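Local coordinates for Lin1840 protein (Listeria innocua serovar 6a, PDB 4ZOC) that probably hydrolyses terminal non-reducing beta-D-glucosyl residues to release beta-D-glucose, as a family 3 glycoside hydrolase involved in beta-1,2-glucan metabolism, at residues E438-S443 and N468-E473; L462-K467 and I480-A485. The protein carries 2 engineered substitutions. All coordinates share one frame; numbering follows the deposited sequence.

Contact 1. Residues E438-S443 and N468-E473. With BGC (beta-D-glucopyranose), chain G.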
loop_
_atom_site.group_PDB
_atom_site.type_symbol
_atom_site.label_atom_id
_atom_site.label_comp_id
_atom_site.label_asym_id
_atom_site.label_seq_id
_atom_site.Cartn_x
_atom_site.Cartn_y
_atom_site.Cartn_z
ATOM N N GLU A 438 26.702 -20.175 9.742
ATOM C CA GLU A 438 25.359 -20.033 10.306
ATOM C C GLU A 438 24.526 -19.014 9.524
ATOM O O GLU A 438 25.070 -18.098 8.876
ATOM C CB GLU A 438 25.435 -19.619 11.771
ATOM C CG GLU A 438 26.031 -20.667 12.715
ATOM C CD GLU A 438 25.973 -20.192 14.137
ATOM O OE1 GLU A 438 26.754 -19.300 14.529
ATOM O OE2 GLU A 438 25.084 -20.660 14.850
ATOM N N TYR A 439 23.203 -19.173 9.570
ATOM C CA TYR A 439 22.323 -18.237 8.842
ATOM C C TYR A 439 22.428 -16.786 9.275
ATOM O O TYR A 439 22.208 -15.889 8.435
ATOM C CB TYR A 439 20.866 -18.677 9.035
ATOM C CG TYR A 439 20.428 -19.835 8.161
ATOM C CD1 TYR A 439 20.658 -21.148 8.532
ATOM C CD2 TYR A 439 19.880 -19.596 6.910
ATOM C CE1 TYR A 439 20.211 -22.200 7.779
ATOM C CE2 TYR A 439 19.435 -20.632 6.145
ATOM C CZ TYR A 439 19.634 -21.956 6.579
ATOM O OH TYR A 439 19.153 -22.974 5.822
ATOM N N THR A 440 22.735 -16.512 10.543
ATOM C CA THR A 440 22.672 -15.127 11.023
ATOM C C THR A 440 23.983 -14.598 11.652
ATOM O O THR A 440 24.006 -13.538 12.252
ATOM C CB THR A 440 21.510 -14.976 12.043
ATOM O OG1 THR A 440 21.818 -15.719 13.246
ATOM C CG2 THR A 440 20.205 -15.484 11.456
ATOM N N GLU A 441 25.071 -15.358 11.564
ATOM C CA GLU A 441 26.313 -14.973 12.240
ATOM C C GLU A 441 27.443 -15.009 11.191
ATOM O O GLU A 441 27.373 -15.741 10.185
ATOM C CB GLU A 441 26.621 -15.959 13.420
ATOM C CG GLU A 441 25.586 -16.126 14.533
ATOM C CD GLU A 441 25.441 -14.911 15.382
ATOM O OE1 GLU A 441 26.122 -13.872 15.028
ATOM O OE2 GLU A 441 24.592 -14.939 16.315
ATOM N N LEU A 442 28.486 -14.226 11.435
ATOM C CA LEU A 442 29.751 -14.341 10.730
ATOM C C LEU A 442 30.860 -14.097 11.747
ATOM O O LEU A 442 31.144 -12.923 12.120
ATOM C CB LEU A 442 29.854 -13.319 9.556
ATOM C CG LEU A 442 31.153 -13.381 8.785
ATOM C CD1 LEU A 442 31.333 -14.766 8.158
ATOM C CD2 LEU A 442 31.225 -12.323 7.719
ATOM N N SER A 443 31.507 -15.176 12.204
ATOM C CA SER A 443 32.528 -15.095 13.230
ATOM C C SER A 443 33.889 -14.908 12.620
ATOM O O SER A 443 34.094 -15.171 11.398
ATOM C CB SER A 443 32.542 -16.382 14.078
ATOM O OG SER A 443 32.973 -17.486 13.298
ATOM N N ASN A 468 13.359 -21.576 5.736
ATOM C CA ASN A 468 11.983 -21.524 5.180
ATOM C C ASN A 468 11.000 -20.884 6.151
ATOM O O ASN A 468 10.041 -20.237 5.713
ATOM C CB ASN A 468 11.449 -22.860 4.640
ATOM C CG ASN A 468 10.833 -23.715 5.690
ATOM O OD1 ASN A 468 9.789 -23.383 6.247
ATOM N ND2 ASN A 468 11.499 -24.787 6.029
ATOM N N GLU A 469 11.263 -20.977 7.457
ATOM C CA GLU A 469 10.311 -20.424 8.447
ATOM C C GLU A 469 10.255 -18.884 8.454
ATOM O O GLU A 469 9.430 -18.283 9.120
ATOM C CB GLU A 469 10.691 -20.888 9.858
ATOM C CG GLU A 469 12.018 -20.369 10.322
ATOM C CD GLU A 469 12.391 -20.795 11.737
ATOM O OE1 GLU A 469 12.639 -21.953 11.960
ATOM O OE2 GLU A 469 12.435 -19.999 12.647
ATOM N N TRP A 470 11.139 -18.246 7.696
ATOM C CA TRP A 470 11.053 -16.790 7.547
ATOM C C TRP A 470 10.038 -16.354 6.503
ATOM O O TRP A 470 9.867 -15.192 6.300
ATOM C CB TRP A 470 12.402 -16.257 7.216
ATOM C CG TRP A 470 13.447 -16.488 8.310
ATOM C CD1 TRP A 470 13.217 -16.820 9.583
ATOM C CD2 TRP A 470 14.879 -16.370 8.169
ATOM N NE1 TRP A 470 14.383 -16.984 10.249
ATOM C CE2 TRP A 470 15.442 -16.741 9.418
ATOM C CE3 TRP A 470 15.728 -16.067 7.084
ATOM C CZ2 TRP A 470 16.827 -16.723 9.684
ATOM C CZ3 TRP A 470 17.156 -16.058 7.322
ATOM C CH2 TRP A 470 17.682 -16.392 8.636
ATOM N N GLY A 471 9.376 -17.334 5.870
ATOM C CA GLY A 471 8.282 -17.119 4.952
ATOM C C GLY A 471 7.188 -18.128 5.229
ATOM O O GLY A 471 7.133 -18.750 6.293
ATOM N N GLY A 472 6.316 -18.271 4.264
ATOM C CA GLY A 472 5.103 -19.040 4.454
ATOM C C GLY A 472 4.084 -18.290 5.300
ATOM O O GLY A 472 4.162 -17.077 5.485
ATOM N N GLU A 473 3.045 -18.996 5.754
ATOM C CA GLU A 473 2.052 -18.334 6.544
ATOM C C GLU A 473 2.613 -17.706 7.874
ATOM O O GLU A 473 3.324 -18.364 8.632
ATOM C CB GLU A 473 0.891 -19.263 6.846
ATOM C CG GLU A 473 -0.229 -18.621 7.702
ATOM C CD GLU A 473 -1.368 -19.602 8.044
ATOM O OE1 GLU A 473 -1.349 -20.763 7.489
ATOM O OE2 GLU A 473 -2.262 -19.247 8.866
HETATM C C2 BGC G . -2.671 -23.426 12.898
HETATM C C3 BGC G . -3.487 -22.299 12.176
HETATM C C4 BGC G . -3.093 -22.137 10.661
HETATM C C5 BGC G . -3.153 -23.551 10.042
HETATM C C6 BGC G . -2.790 -23.449 8.595
HETATM C C1 BGC G . -2.883 -24.688 12.143
HETATM O O1 BGC G . -2.225 -25.793 12.807
HETATM O O2 BGC G . -3.090 -23.597 14.248
HETATM O O3 BGC G . -3.326 -21.059 12.896
HETATM O O4 BGC G . -3.906 -21.132 9.945
HETATM O O5 BGC G . -2.384 -24.524 10.823
HETATM O O6 BGC G . -1.419 -23.065 8.525
#
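The backbones of Y439 and W470 stay well apart, CA to CA 11.4 Å at their nearest, so that the two loops meet through side chains alone and bury a modest 110 Å². The six-membered end of the W470 indole spans this gap. Its leading corner, CH2, abuts both CB of Y439 and CG2 of T440, which lie on the same side of it, 3.9 Å away each. The W470 side chain leaves with CG anti to the carbonyl carbon (chi1 -63°), which sends the indole toward 438-443. Although the Y439 and W470 ring planes stand at 80°, their centroids are 6.0 Å apart and the approach is oblique; the evidence supports apolar contact rather than a defined aromatic stack. Y439 OH is satisfied by S402 OG. At the far end of 468-473, beyond G471 and G472, the carboxylate at the end of the extended E473 side chain takes two hydrogen bonds from beta-D-glucopyranose, O6 to OE1 at 2.5 Å and O4 to OE2 at 2.7 Å. Y205 OH also hydrogen-bonds to OE2, and R572 NH2 of the second subunit to the same sugar. Loop 438-443 connects strand 432-436, at an edge of the six-stranded sheet, to helix 444-456, whereas 468-473 follows strand 459-465 and precedes helix 484-494; strand 393-397 lies between the two strands.

Contact 2. Residues L462-K467 and I480-A485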
loop_
_atom_site.group_PDB
_atom_site.type_symbol
_atom_site.label_atom_id
_atom_site.label_comp_id
_atom_site.label_asym_id
_atom_site.label_seq_id
_atom_site.Cartn_x
_atom_site.Cartn_y
_atom_site.Cartn_z
ATOM N N LEU A 462 29.068 -19.328 -3.304
ATOM C CA LEU A 462 28.700 -18.702 -2.056
ATOM C C LEU A 462 27.211 -18.993 -1.951
ATOM O O LEU A 462 26.398 -18.438 -2.687
ATOM C CB LEU A 462 28.947 -17.215 -2.120
ATOM C CG LEU A 462 28.496 -16.419 -0.899
ATOM C CD1 LEU A 462 29.008 -16.956 0.452
ATOM C CD2 LEU A 462 28.958 -14.955 -0.994
ATOM N N ALA A 463 26.861 -19.896 -1.070
ATOM C CA ALA A 463 25.475 -20.360 -0.957
ATOM C C ALA A 463 24.796 -19.658 0.194
ATOM O O ALA A 463 25.067 -19.949 1.421
ATOM C CB ALA A 463 25.444 -21.909 -0.803
ATOM N N LEU A 464 23.925 -18.726 -0.167
ATOM C CA LEU A 464 23.196 -17.887 0.780
ATOM C C LEU A 464 21.719 -18.163 0.799
ATOM O O LEU A 464 21.123 -18.639 -0.176
ATOM C CB LEU A 464 23.334 -16.409 0.395
ATOM C CG LEU A 464 24.791 -15.906 0.244
ATOM C CD1 LEU A 464 24.772 -14.434 -0.202
ATOM C CD2 LEU A 464 25.517 -16.100 1.539
ATOM N N GLY A 465 21.071 -17.776 1.875
ATOM C CA GLY A 465 19.599 -17.858 1.797
ATOM C C GLY A 465 18.819 -17.787 3.089
ATOM O O GLY A 465 19.351 -17.554 4.167
ATOM N N GLU A 466 17.499 -17.867 2.908
ATOM C CA GLU A 466 16.594 -17.834 3.992
ATOM C C GLU A 466 16.337 -19.205 4.578
ATOM O O GLU A 466 16.241 -20.160 3.863
ATOM C CB GLU A 466 15.213 -17.291 3.541
ATOM C CG GLU A 466 15.211 -15.848 2.975
ATOM C CD GLU A 466 13.804 -15.368 2.708
ATOM O OE1 GLU A 466 13.099 -16.033 1.897
ATOM O OE2 GLU A 466 13.410 -14.311 3.323
ATOM N N LYS A 467 16.059 -19.249 5.888
ATOM C CA LYS A 467 15.373 -20.411 6.462
ATOM C C LYS A 467 13.949 -20.389 5.961
ATOM O O LYS A 467 13.340 -19.299 5.836
ATOM C CB LYS A 467 15.321 -20.367 7.966
ATOM C CG LYS A 467 16.671 -20.370 8.655
ATOM C CD LYS A 467 16.473 -20.419 10.157
ATOM C CE LYS A 467 17.345 -21.487 10.776
ATOM N NZ LYS A 467 17.968 -20.831 11.934
ATOM N N ILE A 480 12.850 -6.667 3.579
ATOM C CA ILE A 480 13.055 -7.853 2.753
ATOM C C ILE A 480 14.549 -8.046 2.401
ATOM O O ILE A 480 14.971 -7.970 1.210
ATOM C CB ILE A 480 12.175 -7.820 1.470
ATOM C CG1 ILE A 480 12.360 -6.529 0.696
ATOM C CG2 ILE A 480 10.719 -7.982 1.872
ATOM C CD1 ILE A 480 12.230 -6.751 -0.792
ATOM N N ARG A 481 15.293 -8.345 3.453
ATOM C CA ARG A 481 16.723 -8.568 3.417
ATOM C C ARG A 481 17.054 -9.886 4.096
ATOM O O ARG A 481 16.325 -10.339 4.953
ATOM C CB ARG A 481 17.456 -7.399 4.088
ATOM C CG ARG A 481 17.508 -6.143 3.273
ATOM C CD ARG A 481 18.237 -5.082 4.040
ATOM N NE ARG A 481 19.669 -5.315 4.180
ATOM C CZ ARG A 481 20.570 -4.952 3.275
ATOM N NH1 ARG A 481 20.197 -4.477 2.113
ATOM N NH2 ARG A 481 21.864 -5.178 3.495
ATOM N N LEU A 482 18.145 -10.518 3.649
ATOM C CA LEU A 482 18.730 -11.597 4.376
ATOM C C LEU A 482 19.320 -11.044 5.639
ATOM O O LEU A 482 19.436 -9.800 5.794
ATOM C CB LEU A 482 19.885 -12.203 3.533
ATOM C CG LEU A 482 19.633 -12.911 2.217
ATOM C CD1 LEU A 482 20.905 -13.231 1.549
ATOM C CD2 LEU A 482 18.888 -14.171 2.477
ATOM N N PRO A 483 19.618 -11.895 6.592
ATOM C CA PRO A 483 20.395 -11.447 7.765
ATOM C C PRO A 483 21.617 -10.692 7.367
ATOM O O PRO A 483 22.296 -11.054 6.350
ATOM C CB PRO A 483 20.691 -12.729 8.514
ATOM C CG PRO A 483 19.656 -13.721 8.074
ATOM C CD PRO A 483 19.260 -13.329 6.668
ATOM N N GLU A 484 21.930 -9.600 8.063
ATOM C CA GLU A 484 23.055 -8.782 7.608
ATOM C C GLU A 484 24.397 -9.552 7.559
ATOM O O GLU A 484 25.250 -9.245 6.731
ATOM C CB GLU A 484 23.142 -7.533 8.462
ATOM C CG GLU A 484 24.186 -6.576 8.009
ATOM C CD GLU A 484 23.938 -5.943 6.633
ATOM O OE1 GLU A 484 22.726 -5.991 6.147
ATOM O OE2 GLU A 484 24.985 -5.325 6.141
ATOM N N ALA A 485 24.564 -10.583 8.406
ATOM C CA ALA A 485 25.731 -11.453 8.359
ATOM C C ALA A 485 25.974 -12.072 6.997
ATOM O O ALA A 485 27.121 -12.309 6.625
ATOM C CB ALA A 485 25.620 -12.532 9.405
HETATM O O HOH W 1 15.334 -13.107 4.896
#
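L482 packs directly against G465 at the end of strand 459-465, and R481, just before it in sequence, adds a water-mediated link through its backbone. The water donates to R481 O at 2.9 Å and to E466 OE2 at 2.8 Å, bridging a backbone carbonyl and a buried carboxylate. That carboxylate has further partners: R508 forms a salt bridge with OE2, and the G507 N-H donates a hydrogen bond to OE1, which together should fix its rotation and favour the charged form. The R481 side chain points away from 462-467. Its NH2 meets the syn lone pair of E484 OE1 at 2.9 Å, nearly straight (165°) and 7° out of the guanidinium plane, while NH1 forms salt bridges with E511 and E514. L482 supplies the apolar part: with CG anti to its carbonyl carbon (chi1 -66°), its two methyls divide the work. CD2 rests on the backbone of G465, 3.7 Å from its C, and lies 4.1 Å from E466 CG; CD1 reaches CB of L464 at 4.2 Å. P483 then occupies the N-cap position of helix 484-494, and E484 and A485 begin its first turn. Q486 OE1 accepts a hydrogen bond from G465 N, a polar link from the helix itself to the strand end. Strand 459-465, helix 484-494 and the adjacent parallel strand 500-505 make a beta-alpha-beta unit. The contact thus joins the C-terminal end of a strand to the entry of its crossover helix, as in the alpha/beta sheet domain of family 3 glycoside hydrolases.

The segments alternate along the chain in the order 438-443, 462-467, 468-473, 480-485, so contacts 1 and 2 interlock, with K467 running directly into N468. Their centres are about 7 Å apart, and they touch: CG of P483 lies 3.4 Å from both Y439 O and W470 CH2, making the proline a shared packing point. Both lie in the C-terminal family 3 domain, where buried contact 2 includes the end of strand 459-465 in the six-stranded mixed sheet and contact 1, at the surface, joins loops that follow strands 432-436 and 459-465. Following the chain, the loop leaving strand 459-465 passes W470, packed on P483, and then reaches E473 in the glucose pocket.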